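Long-range contact in putative uncharacterized protein (Pyrococcus furiosus, PDB 3V68), which is of unknown function, belongs to the DUF2666 family and probably binds double-stranded DNA: residues R107-P119 and E219-S231. Numbering follows the deposited sequence.
Sequences REILKNELPIEFP and EFEVRYAAREMLS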
ATOM      1  N   ARG A 107      -7.937   1.411  -0.639  1.00 13.23           N
ATOM      2  CA  ARG A 107      -7.492   0.041  -0.862  1.00 13.48           C
ATOM      3  C   ARG A 107      -8.587  -0.967  -0.509  1.00 13.70           C
ATOM      4  O   ARG A 107      -8.868  -1.869  -1.288  1.00 13.63           O
ATOM      5  CB  ARG A 107      -6.218  -0.277  -0.069  1.00 13.37           C
ATOM      6  CG  ARG A 107      -5.804  -1.767  -0.130  1.00 13.11           C
ATOM      7  CD  ARG A 107      -4.461  -2.051   0.565  1.00 13.10           C
ATOM      8  NE  ARG A 107      -3.349  -1.546  -0.234  1.00 14.65           N
ATOM      9  CZ  ARG A 107      -2.508  -2.297  -0.938  1.00 12.47           C
ATOM     10  NH1 ARG A 107      -2.591  -3.626  -0.922  1.00 12.51           N
ATOM     11  NH2 ARG A 107      -1.546  -1.708  -1.634  1.00 12.73           N
ATOM     12  N   GLU A 108      -9.200  -0.808   0.662  1.00 14.49           N
ATOM     13  CA  GLU A 108     -10.184  -1.785   1.118  1.00 15.60           C
ATOM     14  C   GLU A 108     -11.455  -1.766   0.271  1.00 15.73           C
ATOM     15  O   GLU A 108     -12.023  -2.821  -0.022  1.00 16.13           O
ATOM     16  CB  GLU A 108     -10.490  -1.606   2.609  1.00 15.90           C
ATOM     17  CG  GLU A 108      -9.300  -1.914   3.525  1.00 18.85           C
ATOM     18  CD  GLU A 108      -8.633  -3.256   3.229  1.00 21.71           C
ATOM     19  OE1 GLU A 108      -9.306  -4.302   3.357  1.00 23.89           O
ATOM     20  OE2 GLU A 108      -7.433  -3.263   2.876  1.00 23.03           O
ATOM     21  N   ILE A 109     -11.874  -0.575  -0.149  1.00 15.54           N
ATOM     22  CA  ILE A 109     -13.081  -0.438  -0.976  1.00 15.78           C
ATOM     23  C   ILE A 109     -12.878  -0.983  -2.392  1.00 15.75           C
ATOM     24  O   ILE A 109     -13.799  -1.555  -2.977  1.00 16.13           O
ATOM     25  CB  ILE A 109     -13.596   1.034  -1.024  1.00 15.70           C
ATOM     26  CG1 ILE A 109     -14.075   1.508   0.362  1.00 16.31           C
ATOM     27  CG2 ILE A 109     -14.707   1.210  -2.073  1.00 16.07           C
ATOM     28  CD1 ILE A 109     -15.220   0.688   0.984  1.00 16.56           C
ATOM     29  N   LEU A 110     -11.672  -0.827  -2.935  1.00 15.53           N
ATOM     30  CA  LEU A 110     -11.437  -1.143  -4.346  1.00 15.44           C
ATOM     31  C   LEU A 110     -10.745  -2.464  -4.652  1.00 15.70           C
ATOM     32  O   LEU A 110     -10.717  -2.881  -5.806  1.00 15.39           O
ATOM     33  CB  LEU A 110     -10.657  -0.009  -5.019  1.00 15.16           C
ATOM     34  CG  LEU A 110     -11.295   1.379  -5.016  1.00 14.55           C
ATOM     35  CD1 LEU A 110     -10.361   2.348  -5.712  1.00 14.76           C
ATOM     36  CD2 LEU A 110     -12.668   1.372  -5.680  1.00 16.08           C
ATOM     37  N   LYS A 111     -10.193  -3.131  -3.637  1.00 16.45           N
ATOM     38  CA  LYS A 111      -9.349  -4.308  -3.888  1.00 17.03           C
ATOM     39  C   LYS A 111     -10.059  -5.487  -4.560  1.00 17.35           C
ATOM     40  O   LYS A 111      -9.417  -6.294  -5.221  1.00 17.12           O
ATOM     41  CB  LYS A 111      -8.597  -4.757  -2.629  1.00 17.36           C
ATOM     42  CG  LYS A 111      -9.472  -5.233  -1.492  1.00 18.65           C
ATOM     43  CD  LYS A 111      -8.615  -5.697  -0.330  1.00 21.75           C
ATOM     44  CE  LYS A 111      -9.440  -6.460   0.687  1.00 23.33           C
ATOM     45  NZ  LYS A 111      -8.624  -6.838   1.870  1.00 25.68           N
ATOM     46  N   ASN A 112     -11.375  -5.576  -4.394  1.00 18.05           N
ATOM     47  CA  ASN A 112     -12.147  -6.595  -5.101  1.00 19.18           C
ATOM     48  C   ASN A 112     -12.742  -6.107  -6.424  1.00 19.45           C
ATOM     49  O   ASN A 112     -13.360  -6.890  -7.149  1.00 20.28           O
ATOM     50  CB  ASN A 112     -13.239  -7.182  -4.195  1.00 19.50           C
ATOM     51  CG  ASN A 112     -12.672  -7.910  -2.988  1.00 21.15           C
ATOM     52  OD1 ASN A 112     -11.713  -8.677  -3.096  1.00 23.78           O
ATOM     53  ND2 ASN A 112     -13.275  -7.678  -1.828  1.00 23.78           N
ATOM     54  N   GLU A 113     -12.544  -4.823  -6.732  1.00 19.26           N
ATOM     55  CA  GLU A 113     -13.038  -4.201  -7.973  1.00 18.97           C
ATOM     56  C   GLU A 113     -11.920  -4.021  -9.008  1.00 18.00           C
ATOM     57  O   GLU A 113     -12.175  -3.974 -10.214  1.00 18.16           O
ATOM     58  CB  GLU A 113     -13.659  -2.829  -7.679  1.00 19.37           C
ATOM     59  CG  GLU A 113     -14.824  -2.821  -6.683  1.00 21.50           C
ATOM     60  CD  GLU A 113     -16.191  -2.860  -7.348  1.00 24.46           C
ATOM     61  OE1 GLU A 113     -16.296  -2.534  -8.550  1.00 26.19           O
ATOM     62  OE2 GLU A 113     -17.169  -3.205  -6.656  1.00 26.42           O
ATOM     63  N   LEU A 114     -10.685  -3.904  -8.521  1.00 16.66           N
ATOM     64  CA  LEU A 114      -9.522  -3.601  -9.358  1.00 15.31           C
ATOM     65  C   LEU A 114      -8.307  -4.414  -8.915  1.00 14.64           C
ATOM     66  O   LEU A 114      -8.264  -4.882  -7.774  1.00 13.98           O
ATOM     67  CB  LEU A 114      -9.195  -2.106  -9.272  1.00 15.14           C
ATOM     68  CG  LEU A 114     -10.115  -1.092  -9.953  1.00 15.13           C
ATOM     69  CD1 LEU A 114      -9.811   0.294  -9.431  1.00 14.98           C
ATOM     70  CD2 LEU A 114      -9.961  -1.138 -11.469  1.00 15.06           C
ATOM     71  N   PRO A 115      -7.310  -4.588  -9.808  1.00 14.05           N
ATOM     72  CA  PRO A 115      -6.082  -5.260  -9.390  1.00 13.92           C
ATOM     73  C   PRO A 115      -5.212  -4.327  -8.538  1.00 13.57           C
ATOM     74  O   PRO A 115      -4.254  -3.716  -9.029  1.00 14.14           O
ATOM     75  CB  PRO A 115      -5.409  -5.621 -10.719  1.00 14.09           C
ATOM     76  CG  PRO A 115      -5.879  -4.569 -11.665  1.00 14.17           C
ATOM     77  CD  PRO A 115      -7.285  -4.240 -11.243  1.00 14.17           C
ATOM     78  N   ILE A 116      -5.580  -4.222  -7.266  1.00 13.22           N
ATOM     79  CA  ILE A 116      -4.912  -3.353  -6.302  1.00 13.18           C
ATOM     80  C   ILE A 116      -3.790  -4.120  -5.604  1.00 13.08           C
ATOM     81  O   ILE A 116      -2.628  -3.700  -5.617  1.00 12.73           O
ATOM     82  CB  ILE A 116      -5.925  -2.812  -5.254  1.00 13.10           C
ATOM     83  CG1 ILE A 116      -7.040  -1.982  -5.922  1.00 13.69           C
ATOM     84  CG2 ILE A 116      -5.211  -2.026  -4.155  1.00 13.61           C
ATOM     85  CD1 ILE A 116      -6.550  -0.862  -6.855  1.00 15.03           C
ATOM     86  N   GLU A 117      -4.146  -5.245  -4.991  1.00 12.93           N
ATOM     87  CA  GLU A 117      -3.149  -6.167  -4.476  1.00 12.94           C
ATOM     88  C   GLU A 117      -2.391  -6.776  -5.648  1.00 12.32           C
ATOM     89  O   GLU A 117      -2.942  -6.963  -6.732  1.00 12.57           O
ATOM     90  CB  GLU A 117      -3.801  -7.264  -3.632  1.00 13.41           C
ATOM     91  CG  GLU A 117      -4.418  -6.732  -2.340  1.00 16.07           C
ATOM     92  CD  GLU A 117      -4.954  -7.827  -1.436  1.00 19.67           C
ATOM     93  OE1 GLU A 117      -5.776  -8.652  -1.896  1.00 21.67           O
ATOM     94  OE2 GLU A 117      -4.563  -7.857  -0.253  1.00 21.71           O
ATOM     95  N   PHE A 118      -1.117  -7.058  -5.423  1.00 11.89           N
ATOM     96  CA  PHE A 118      -0.306  -7.777  -6.393  1.00 11.66           C
ATOM     97  C   PHE A 118      -0.620  -9.269  -6.353  1.00 11.85           C
ATOM     98  O   PHE A 118      -1.262  -9.736  -5.417  1.00 11.64           O
ATOM     99  CB  PHE A 118       1.173  -7.506  -6.120  1.00 11.79           C
ATOM    100  CG  PHE A 118       1.596  -6.120  -6.487  1.00 12.12           C
ATOM    101  CD1 PHE A 118       2.136  -5.858  -7.742  1.00 13.00           C
ATOM    102  CD2 PHE A 118       1.435  -5.065  -5.589  1.00 13.11           C
ATOM    103  CE1 PHE A 118       2.520  -4.561  -8.102  1.00 13.78           C
ATOM    104  CE2 PHE A 118       1.818  -3.769  -5.944  1.00 14.20           C
ATOM    105  CZ  PHE A 118       2.356  -3.524  -7.199  1.00 14.19           C
ATOM    106  N   PRO A 119      -0.187 -10.020  -7.381  1.00 12.22           N
ATOM    107  CA  PRO A 119      -0.448 -11.457  -7.398  1.00 12.42           C
ATOM    108  C   PRO A 119       0.127 -12.160  -6.175  1.00 12.59           C
ATOM    109  O   PRO A 119       1.110 -11.696  -5.597  1.00 13.04           O
ATOM    110  CB  PRO A 119       0.299 -11.927  -8.650  1.00 12.61           C
ATOM    111  CG  PRO A 119       0.332 -10.736  -9.524  1.00 12.56           C
ATOM    112  CD  PRO A 119       0.537  -9.589  -8.590  1.00 12.55           C
ATOM    113  N   GLU A 219       0.046  -9.509 -15.626  1.00 18.97           N
ATOM    114  CA  GLU A 219      -0.443  -9.426 -14.253  1.00 18.53           C
ATOM    115  C   GLU A 219       0.220  -8.318 -13.435  1.00 17.74           C
ATOM    116  O   GLU A 219      -0.421  -7.737 -12.569  1.00 17.62           O
ATOM    117  CB  GLU A 219      -0.337 -10.780 -13.535  1.00 19.10           C
ATOM    118  CG  GLU A 219       1.080 -11.303 -13.320  1.00 21.83           C
ATOM    119  CD  GLU A 219       1.120 -12.735 -12.799  1.00 25.58           C
ATOM    120  OE1 GLU A 219       0.258 -13.114 -11.976  1.00 27.91           O
ATOM    121  OE2 GLU A 219       2.029 -13.483 -13.216  1.00 27.43           O
ATOM    122  N   PHE A 220       1.490  -8.026 -13.700  1.00 16.35           N
ATOM    123  CA  PHE A 220       2.175  -6.969 -12.955  1.00 15.38           C
ATOM    124  C   PHE A 220       1.883  -5.588 -13.511  1.00 14.81           C
ATOM    125  O   PHE A 220       1.595  -4.652 -12.755  1.00 14.45           O
ATOM    126  CB  PHE A 220       3.675  -7.246 -12.874  1.00 15.54           C
ATOM    127  CG  PHE A 220       3.993  -8.494 -12.116  1.00 15.02           C
ATOM    128  CD1 PHE A 220       3.900  -8.517 -10.724  1.00 15.71           C
ATOM    129  CD2 PHE A 220       4.346  -9.661 -12.785  1.00 17.38           C
ATOM    130  CE1 PHE A 220       4.173  -9.681 -10.014  1.00 16.37           C
ATOM    131  CE2 PHE A 220       4.618 -10.834 -12.078  1.00 18.10           C
ATOM    132  CZ  PHE A 220       4.532 -10.840 -10.693  1.00 18.11           C
ATOM    133  N   GLU A 221       1.926  -5.472 -14.835  1.00 14.28           N
ATOM    134  CA  GLU A 221       1.659  -4.209 -15.516  1.00 13.75           C
ATOM    135  C   GLU A 221       0.290  -3.608 -15.182  1.00 13.25           C
ATOM    136  O   GLU A 221       0.166  -2.386 -15.070  1.00 13.15           O
ATOM    137  CB  GLU A 221       1.805  -4.377 -17.029  1.00 14.23           C
ATOM    138  CG  GLU A 221       3.231  -4.649 -17.489  1.00 16.34           C
ATOM    139  CD  GLU A 221       3.303  -5.142 -18.927  1.00 18.84           C
ATOM    140  OE1 GLU A 221       2.370  -5.830 -19.383  1.00 20.87           O
ATOM    141  OE2 GLU A 221       4.302  -4.850 -19.608  1.00 21.42           O
ATOM    142  N   VAL A 222      -0.723  -4.460 -15.018  1.00 12.55           N
ATOM    143  CA  VAL A 222      -2.076  -3.982 -14.699  1.00 11.85           C
ATOM    144  C   VAL A 222      -2.198  -3.345 -13.311  1.00 11.32           C
ATOM    145  O   VAL A 222      -3.013  -2.449 -13.128  1.00 10.91           O
ATOM    146  CB  VAL A 222      -3.182  -5.054 -14.913  1.00 12.19           C
ATOM    147  CG1 VAL A 222      -3.205  -5.512 -16.372  1.00 12.35           C
ATOM    148  CG2 VAL A 222      -3.018  -6.228 -13.945  1.00 12.81           C
ATOM    149  N   ARG A 223      -1.389  -3.798 -12.351  1.00 10.93           N
ATOM    150  CA  ARG A 223      -1.357  -3.175 -11.018  1.00 10.48           C
ATOM    151  C   ARG A 223      -0.885  -1.728 -11.091  1.00  9.96           C
ATOM    152  O   ARG A 223      -1.358  -0.879 -10.333  1.00 10.62           O
ATOM    153  CB  ARG A 223      -0.460  -3.949 -10.041  1.00 10.57           C
ATOM    154  CG  ARG A 223      -1.167  -5.027  -9.234  1.00 11.59           C
ATOM    155  CD  ARG A 223      -1.480  -6.237 -10.099  1.00 12.43           C
ATOM    156  NE  ARG A 223      -2.345  -7.177  -9.400  1.00 11.64           N
ATOM    157  CZ  ARG A 223      -2.849  -8.281  -9.939  1.00 13.48           C
ATOM    158  NH1 ARG A 223      -2.579  -8.611 -11.198  1.00 14.78           N
ATOM    159  NH2 ARG A 223      -3.634  -9.061  -9.205  1.00 16.15           N
ATOM    160  N   TYR A 224       0.045  -1.455 -12.001  1.00 10.06           N
ATOM    161  CA  TYR A 224       0.558  -0.100 -12.172  1.00  9.72           C
ATOM    162  C   TYR A 224      -0.397   0.756 -12.991  1.00  9.65           C
ATOM    163  O   TYR A 224      -0.553   1.945 -12.720  1.00  9.48           O
ATOM    164  CB  TYR A 224       1.978  -0.131 -12.750  1.00  9.76           C
ATOM    165  CG  TYR A 224       2.941  -0.725 -11.754  1.00  9.73           C
ATOM    166  CD1 TYR A 224       3.469   0.055 -10.730  1.00 10.33           C
ATOM    167  CD2 TYR A 224       3.273  -2.079 -11.798  1.00 10.66           C
ATOM    168  CE1 TYR A 224       4.333  -0.493  -9.784  1.00 11.10           C
ATOM    169  CE2 TYR A 224       4.133  -2.638 -10.861  1.00 11.25           C
ATOM    170  CZ  TYR A 224       4.657  -1.838  -9.866  1.00 12.22           C
ATOM    171  OH  TYR A 224       5.499  -2.399  -8.946  1.00 13.60           O
ATOM    172  N   ALA A 225      -1.068   0.140 -13.962  1.00  9.66           N
ATOM    173  CA  ALA A 225      -2.103   0.828 -14.712  1.00  9.67           C
ATOM    174  C   ALA A 225      -3.253   1.232 -13.796  1.00  9.49           C
ATOM    175  O   ALA A 225      -3.756   2.346 -13.895  1.00  9.87           O
ATOM    176  CB  ALA A 225      -2.595  -0.028 -15.868  1.00  9.83           C
ATOM    177  N   ALA A 226      -3.654   0.336 -12.887  1.00  9.52           N
ATOM    178  CA  ALA A 226      -4.693   0.687 -11.920  1.00  9.50           C
ATOM    179  C   ALA A 226      -4.267   1.854 -11.034  1.00  9.21           C
ATOM    180  O   ALA A 226      -5.043   2.784 -10.812  1.00  8.95           O
ATOM    181  CB  ALA A 226      -5.082  -0.519 -11.078  1.00 10.10           C
ATOM    182  N   ARG A 227      -3.031   1.812 -10.544  1.00  8.71           N
ATOM    183  CA  ARG A 227      -2.512   2.883  -9.701  1.00  9.05           C
ATOM    184  C   ARG A 227      -2.454   4.207 -10.462  1.00  8.97           C
ATOM    185  O   ARG A 227      -2.813   5.249  -9.918  1.00  9.39           O
ATOM    186  CB  ARG A 227      -1.143   2.509  -9.143  1.00  8.81           C
ATOM    187  CG  ARG A 227      -1.249   1.531  -7.985  1.00  9.33           C
ATOM    188  CD  ARG A 227       0.068   0.831  -7.704  1.00 10.47           C
ATOM    189  NE  ARG A 227       0.015   0.165  -6.404  1.00 10.82           N
ATOM    190  CZ  ARG A 227      -0.603  -0.991  -6.171  1.00 11.96           C
ATOM    191  NH1 ARG A 227      -1.220  -1.644  -7.154  1.00 12.85           N
ATOM    192  NH2 ARG A 227      -0.605  -1.494  -4.947  1.00 13.03           N
ATOM    193  N   GLU A 228      -2.006   4.163 -11.715  1.00  9.12           N
ATOM    194  CA  GLU A 228      -1.946   5.372 -12.531  1.00  9.75           C
ATOM    195  C   GLU A 228      -3.335   5.956 -12.775  1.00  9.69           C
ATOM    196  O   GLU A 228      -3.529   7.170 -12.659  1.00 10.07           O
ATOM    197  CB  GLU A 228      -1.217   5.110 -13.853  1.00  9.50           C
ATOM    198  CG  GLU A 228      -1.009   6.361 -14.724  1.00 11.24           C
ATOM    199  CD  GLU A 228      -0.142   7.437 -14.080  1.00 13.34           C
ATOM    200  OE1 GLU A 228       0.614   7.141 -13.132  1.00 12.85           O
ATOM    201  OE2 GLU A 228      -0.204   8.593 -14.550  1.00 14.60           O
ATOM    202  N   MET A 229      -4.301   5.093 -13.096  0.50  9.92           N
ATOM    203  CA  MET A 229      -5.685   5.525 -13.310  0.50  9.94           C
ATOM    204  C   MET A 229      -6.232   6.219 -12.063  0.50 10.19           C
ATOM    205  O   MET A 229      -6.801   7.311 -12.143  0.50 10.33           O
ATOM    206  CB  MET A 229      -6.569   4.336 -13.704  0.50 10.05           C
ATOM    207  CG  MET A 229      -8.033   4.691 -13.958  0.50  9.55           C
ATOM    208  SD  MET A 229      -9.062   4.682 -12.476  0.50  7.34           S
ATOM    209  CE  MET A 229      -9.283   2.928 -12.213  0.50  8.39           C
ATOM    210  N   LEU A 230      -6.029   5.588 -10.911  1.00 10.05           N
ATOM    211  CA  LEU A 230      -6.458   6.153  -9.629  1.00 10.24           C
ATOM    212  C   LEU A 230      -5.776   7.480  -9.289  1.00 10.57           C
ATOM    213  O   LEU A 230      -6.408   8.371  -8.723  1.00 10.23           O
ATOM    214  CB  LEU A 230      -6.266   5.139  -8.500  1.00  9.98           C
ATOM    215  CG  LEU A 230      -7.159   3.899  -8.576  1.00 11.15           C
ATOM    216  CD1 LEU A 230      -6.703   2.879  -7.559  1.00 10.97           C
ATOM    217  CD2 LEU A 230      -8.644   4.224  -8.413  1.00 11.80           C
ATOM    218  N   SER A 231      -4.506   7.623  -9.663  1.00 11.00           N
ATOM    219  CA  SER A 231      -3.765   8.859  -9.384  1.00 11.44           C
ATOM    220  C   SER A 231      -4.397  10.079 -10.060  1.00 11.54           C
ATOM    221  O   SER A 231      -4.298  11.200  -9.546  1.00 12.00           O
ATOM    222  CB  SER A 231      -2.294   8.718  -9.790  1.00 11.58           C
ATOM    223  OG  SER A 231      -2.114   8.962 -11.171  1.00 13.48           O
TER
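The R223 guanidinium lies between two prolines: P115 CB covers one face, offset toward the rim, and P119 CD sits over the centre of the opposite face, 3.8 Å above the plane. At its edge, NE gives a nearly straight hydrogen bond to E117 O (2.7 Å, 169°). NH1 turns back to E219 O of its own helix, which helps fix the rotation of the group. R223 CG lies over one face of the F118 ring, a CH-pi contact 4.0 Å from the centroid. The bend at chi2 (74°) then turns the chain beyond CG toward E117 O. The edge of F118 points at the face of Y224 in an offset edge-to-face pair, with centroids 5.6 Å apart. F118 CE2 lies over one face of the R227 guanidinium. R227 grips I116 O end-on, through NH1 (2.9 Å) and NH2 (3.1 Å). Its NH2 also comes near R107 NH2; D238 probably offsets the like charges, pairing OD1 with R107 NH2 and OD2 with R227 NE. R107 NE bonds to V237 O. Further along, L110 CD1 meets L230 CD2 tip to tip at 3.7 Å, and L114 crosses M229. The loop of residues 112-119, with an inverse gamma turn centred on P115, thus packs along helix 219-231 and brings together parts of the two DUF2666 family regions. Helices 26-43 and 160-181 flank F118 and F220, while helices 66-73 and 202-213 meet the leucine end.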